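Local coordinates for ABC-type transport auxiliary lipoprotein component domain-containing protein (Xanthomonas campestris pv. campestris, PDB 2IQI) that is of unknown function but probably serves as an auxiliary lipoprotein component of an ABC-type transport system, at residues 79-84 with 175-180; 50-53 with 57-60. One frame throughout, in Å; residues are numbered along the deposited sequence.

The two contacts lie on opposite sides of the centre of a single chain, their centres 32 Å apart and their nearest atoms about 22 Å apart, so neither touches the other. Contact 1 joins the C-terminal end of helix 69-82 to the later part of helix 155-185 and is buried, 12 Å from the chain centre. Contact 2 is a local hairpin of strands 49-51 and 58-59 near the surface, 20 Å from that centre. They follow in series along the sequence. Helix 155-185 bridges them: its residues 175-180 form half of contact 1, while T155 and V158 at its start meet Y60 of contact 2.

Contact 1 of 2, residues 79-84 with 175-180; sequences RAFEDS and GWTLIT
F81 reaches from the end of helix 69-82 across to T177 and L178, and its ring supplies every close contact on its side. The backbones stay well apart, with 9.0 Å between the CA atoms of F81 and L178, so the ring has to span the gap. From CB, which lies beside the line of approach, CG is set anti to the carbonyl carbon (chi1 -74°), and this directs the far edge of the ring at the other helix. CE1 lies between the two residues, 3.9 Å from CB of T177 and 4.0 Å from CD2 of L178, a methyl that comes in obliquely as the side chains of F81 and L178 slide past each other in opposite directions. CZ goes furthest and stands 3.5 Å from CB of T177, which meets the ring at its edge near the ring plane. CG2 of T177 lies 3.7 Å from the same CZ.

The hydroxyl of T177 also sits at this edge, but its polar partner is the carbonyl of L173, one turn back in its own helix. In the backbone behind the ring, O of F81 accepts from both OG and N of S84, which approach from the same face of its plane; the OG bond measures 2.8 Å between S84 OG and F81 O. The segments bury 156 Å² between them, mostly hydrocarbon, and no polar bond joins them. The contact joins helices 69-82 and 155-185: L32 of strand 31-34 touches both F81 and T177, V174 of helix 155-185 adds to the packing on F81, and loop residues W25 and K86 meet L178.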
# COMPACT_ATOMS: atom_id res chain seq x y z
N ARG A 79 -8.68 -5.70 2.69
CA ARG A 79 -9.26 -6.72 1.83
C ARG A 79 -8.32 -7.87 1.60
O ARG A 79 -8.77 -9.00 1.63
CB ARG A 79 -9.76 -6.14 0.51
CG ARG A 79 -10.80 -5.09 0.82
CD ARG A 79 -11.60 -4.54 -0.32
NE ARG A 79 -12.44 -3.53 0.31
CZ ARG A 79 -12.87 -2.42 -0.28
NH1 ARG A 79 -12.53 -2.18 -1.54
NH2 ARG A 79 -13.61 -1.55 0.41
N ALA A 80 -7.02 -7.62 1.41
CA ALA A 80 -6.10 -8.76 1.19
C ALA A 80 -5.91 -9.66 2.45
O ALA A 80 -5.79 -10.88 2.33
CB ALA A 80 -4.80 -8.31 0.62
N PHE A 81 -5.94 -9.07 3.65
CA PHE A 81 -6.04 -9.88 4.87
C PHE A 81 -7.33 -10.69 4.90
O PHE A 81 -7.30 -11.87 5.23
CB PHE A 81 -5.91 -9.03 6.15
CG PHE A 81 -4.49 -8.55 6.43
CD1 PHE A 81 -3.47 -9.47 6.65
CD2 PHE A 81 -4.19 -7.20 6.46
CE1 PHE A 81 -2.19 -9.05 6.90
CE2 PHE A 81 -2.89 -6.77 6.71
CZ PHE A 81 -1.90 -7.68 6.93
N GLU A 82 -8.45 -10.06 4.55
CA GLU A 82 -9.75 -10.74 4.55
C GLU A 82 -9.73 -11.90 3.60
O GLU A 82 -10.06 -13.02 4.00
CB GLU A 82 -10.90 -9.78 4.23
CG GLU A 82 -11.26 -8.88 5.42
CD GLU A 82 -12.14 -7.68 5.10
OE1 GLU A 82 -12.51 -7.43 3.92
OE2 GLU A 82 -12.46 -6.96 6.06
N ASP A 83 -9.25 -11.68 2.39
CA ASP A 83 -9.31 -12.71 1.35
C ASP A 83 -8.22 -13.76 1.48
O ASP A 83 -8.11 -14.61 0.61
CB ASP A 83 -9.19 -12.08 -0.06
CG ASP A 83 -10.40 -11.18 -0.44
OD1 ASP A 83 -11.53 -11.31 0.17
OD2 ASP A 83 -10.21 -10.35 -1.37
N SER A 84 -7.37 -13.69 2.50
CA SER A 84 -6.22 -14.57 2.50
C SER A 84 -6.53 -15.93 3.05
O SER A 84 -5.89 -16.91 2.66
CB SER A 84 -5.07 -13.97 3.27
OG SER A 84 -5.41 -13.83 4.62
N GLY A 175 2.17 -10.33 3.86
CA GLY A 175 2.96 -11.50 4.12
C GLY A 175 3.91 -11.17 5.22
O GLY A 175 4.25 -12.01 6.04
N TRP A 176 4.34 -9.92 5.28
CA TRP A 176 5.32 -9.55 6.29
C TRP A 176 4.64 -9.35 7.61
O TRP A 176 5.26 -9.51 8.64
CB TRP A 176 6.04 -8.29 5.86
CG TRP A 176 6.89 -7.70 6.84
CD1 TRP A 176 8.21 -7.99 7.06
CD2 TRP A 176 6.55 -6.65 7.74
NE1 TRP A 176 8.70 -7.19 8.07
CE2 TRP A 176 7.70 -6.37 8.51
CE3 TRP A 176 5.37 -5.94 8.00
CZ2 TRP A 176 7.70 -5.39 9.51
CZ3 TRP A 176 5.38 -4.96 9.01
CH2 TRP A 176 6.53 -4.69 9.74
N THR A 177 3.36 -8.97 7.57
CA THR A 177 2.58 -8.74 8.77
C THR A 177 2.25 -10.07 9.44
O THR A 177 2.40 -10.20 10.65
CB THR A 177 1.27 -8.01 8.46
OG1 THR A 177 1.59 -6.79 7.82
CG2 THR A 177 0.50 -7.69 9.76
N LEU A 178 1.81 -11.03 8.65
CA LEU A 178 1.53 -12.36 9.15
C LEU A 178 2.77 -13.03 9.68
O LEU A 178 2.70 -13.63 10.74
CB LEU A 178 0.92 -13.24 8.08
CG LEU A 178 -0.39 -12.72 7.54
CD1 LEU A 178 -0.79 -13.69 6.51
CD2 LEU A 178 -1.47 -12.58 8.66
N ILE A 179 3.88 -12.97 8.95
CA ILE A 179 5.08 -13.69 9.39
C ILE A 179 5.68 -13.00 10.62
O ILE A 179 5.94 -13.67 11.63
CB ILE A 179 6.09 -13.87 8.23
CG1 ILE A 179 5.54 -14.93 7.28
CG2 ILE A 179 7.50 -14.24 8.73
CD1 ILE A 179 6.24 -14.98 5.97
N THR A 180 5.86 -11.68 10.55
CA THR A 180 6.43 -10.97 11.67
C THR A 180 5.53 -11.10 12.91
O THR A 180 6.01 -11.40 14.01
CB THR A 180 6.68 -9.48 11.36
OG1 THR A 180 7.40 -9.34 10.11
CG2 THR A 180 7.48 -8.86 12.47

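Contact 2 of 2, residues 50-53 with 57-60; sequences VRPT and LQVY
V50 and Q58 form an antiparallel hydrogen-bonded pair, the one bridge between 50-53 and 57-60. Q58 N donates to V50 O at 2.8 Å with a nearly straight N-H...O angle of 176°. The return bond, V50 N to Q58 O at 3.1 Å, is less regular, since its donor stands 47° out of the carbonyl plane.

The tight part centres on buried V50, which gives 120 Å² to the contact. Its CB lies over one face of the Y60 ring, 4.1 Å from the centroid, a CH-pi contact, and its CG2 is 3.8 Å from Y60 CZ. With CG2 anti to the backbone N, that methyl is carried out over the phenol end of the ring, whose OH is hydrogen-bonded to OG of S112.

Toward the turn, R51 and P52 bury only 43 and 39 Å², and Q58 is exposed. CD2 of L57 rests over one face of the R51 guanidinium, 3.7 Å from NH2, while the Q58 amide crosses P52 at CG. R51 NH1 bonds to P54 O.

The V50-Q58 bonds are continued by a backbone bond between Y60 and I48. V50 and the Y60 ring give an apolar contact whose one polar group, the hydroxyl, is satisfied by S112, whereas R51 has its charge met by E111.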
# COMPACT_ATOMS: atom_id res chain seq x y z
N VAL A 50 2.64 13.19 -10.15
CA VAL A 50 3.59 12.90 -11.18
C VAL A 50 4.83 13.75 -10.92
O VAL A 50 4.73 14.91 -10.58
CB VAL A 50 2.96 13.11 -12.60
CG1 VAL A 50 2.34 14.50 -12.72
CG2 VAL A 50 3.97 12.84 -13.74
N ARG A 51 6.00 13.13 -11.04
CA ARG A 51 7.28 13.81 -10.89
C ARG A 51 7.96 13.84 -12.27
O ARG A 51 8.69 12.91 -12.62
CB ARG A 51 8.14 13.03 -9.89
CG ARG A 51 9.51 13.63 -9.56
CD ARG A 51 10.22 12.90 -8.45
NE ARG A 51 9.35 12.69 -7.29
CZ ARG A 51 9.40 13.37 -6.16
NH1 ARG A 51 10.27 14.35 -5.99
NH2 ARG A 51 8.57 13.06 -5.19
N PRO A 52 7.67 14.87 -13.09
CA PRO A 52 8.27 14.87 -14.42
C PRO A 52 9.78 15.09 -14.40
O PRO A 52 10.45 14.65 -15.33
CB PRO A 52 7.55 16.00 -15.13
CG PRO A 52 7.16 16.92 -14.04
CD PRO A 52 6.76 16.03 -12.93
N THR A 53 10.31 15.79 -13.40
CA THR A 53 11.76 15.86 -13.17
C THR A 53 12.02 15.73 -11.68
O THR A 53 11.16 16.04 -10.86
CB THR A 53 12.47 17.19 -13.65
OG1 THR A 53 11.74 18.35 -13.21
CG2 THR A 53 12.71 17.21 -15.16
N LEU A 57 7.02 18.09 -8.17
CA LEU A 57 5.73 17.39 -8.28
C LEU A 57 4.66 18.19 -9.03
O LEU A 57 4.47 19.38 -8.77
CB LEU A 57 5.21 16.97 -6.90
CG LEU A 57 5.80 15.70 -6.25
CD1 LEU A 57 5.06 15.31 -4.98
CD2 LEU A 57 5.86 14.50 -7.18
N GLN A 58 3.96 17.53 -9.95
CA GLN A 58 2.77 18.07 -10.62
C GLN A 58 1.59 17.11 -10.40
O GLN A 58 1.74 16.14 -9.66
CB GLN A 58 3.06 18.24 -12.11
CG GLN A 58 3.60 19.60 -12.47
CD GLN A 58 4.57 19.59 -13.64
OE1 GLN A 58 4.32 19.00 -14.72
NE2 GLN A 58 5.69 20.27 -13.44
N VAL A 59 0.43 17.38 -10.98
CA VAL A 59 -0.69 16.41 -10.91
C VAL A 59 -1.17 16.18 -12.32
O VAL A 59 -1.10 17.09 -13.12
CB VAL A 59 -1.88 16.86 -10.00
CG1 VAL A 59 -1.51 16.73 -8.51
CG2 VAL A 59 -2.37 18.28 -10.34
N TYR A 60 -1.60 14.98 -12.68
CA TYR A 60 -2.13 14.83 -14.04
C TYR A 60 -3.39 15.69 -14.13
O TYR A 60 -4.21 15.67 -13.21
CB TYR A 60 -2.44 13.37 -14.39
CG TYR A 60 -1.22 12.53 -14.66
CD1 TYR A 60 -0.48 12.69 -15.83
CD2 TYR A 60 -0.82 11.56 -13.75
CE1 TYR A 60 0.65 11.90 -16.07
CE2 TYR A 60 0.29 10.77 -13.99
CZ TYR A 60 1.03 10.94 -15.14
OH TYR A 60 2.13 10.16 -15.35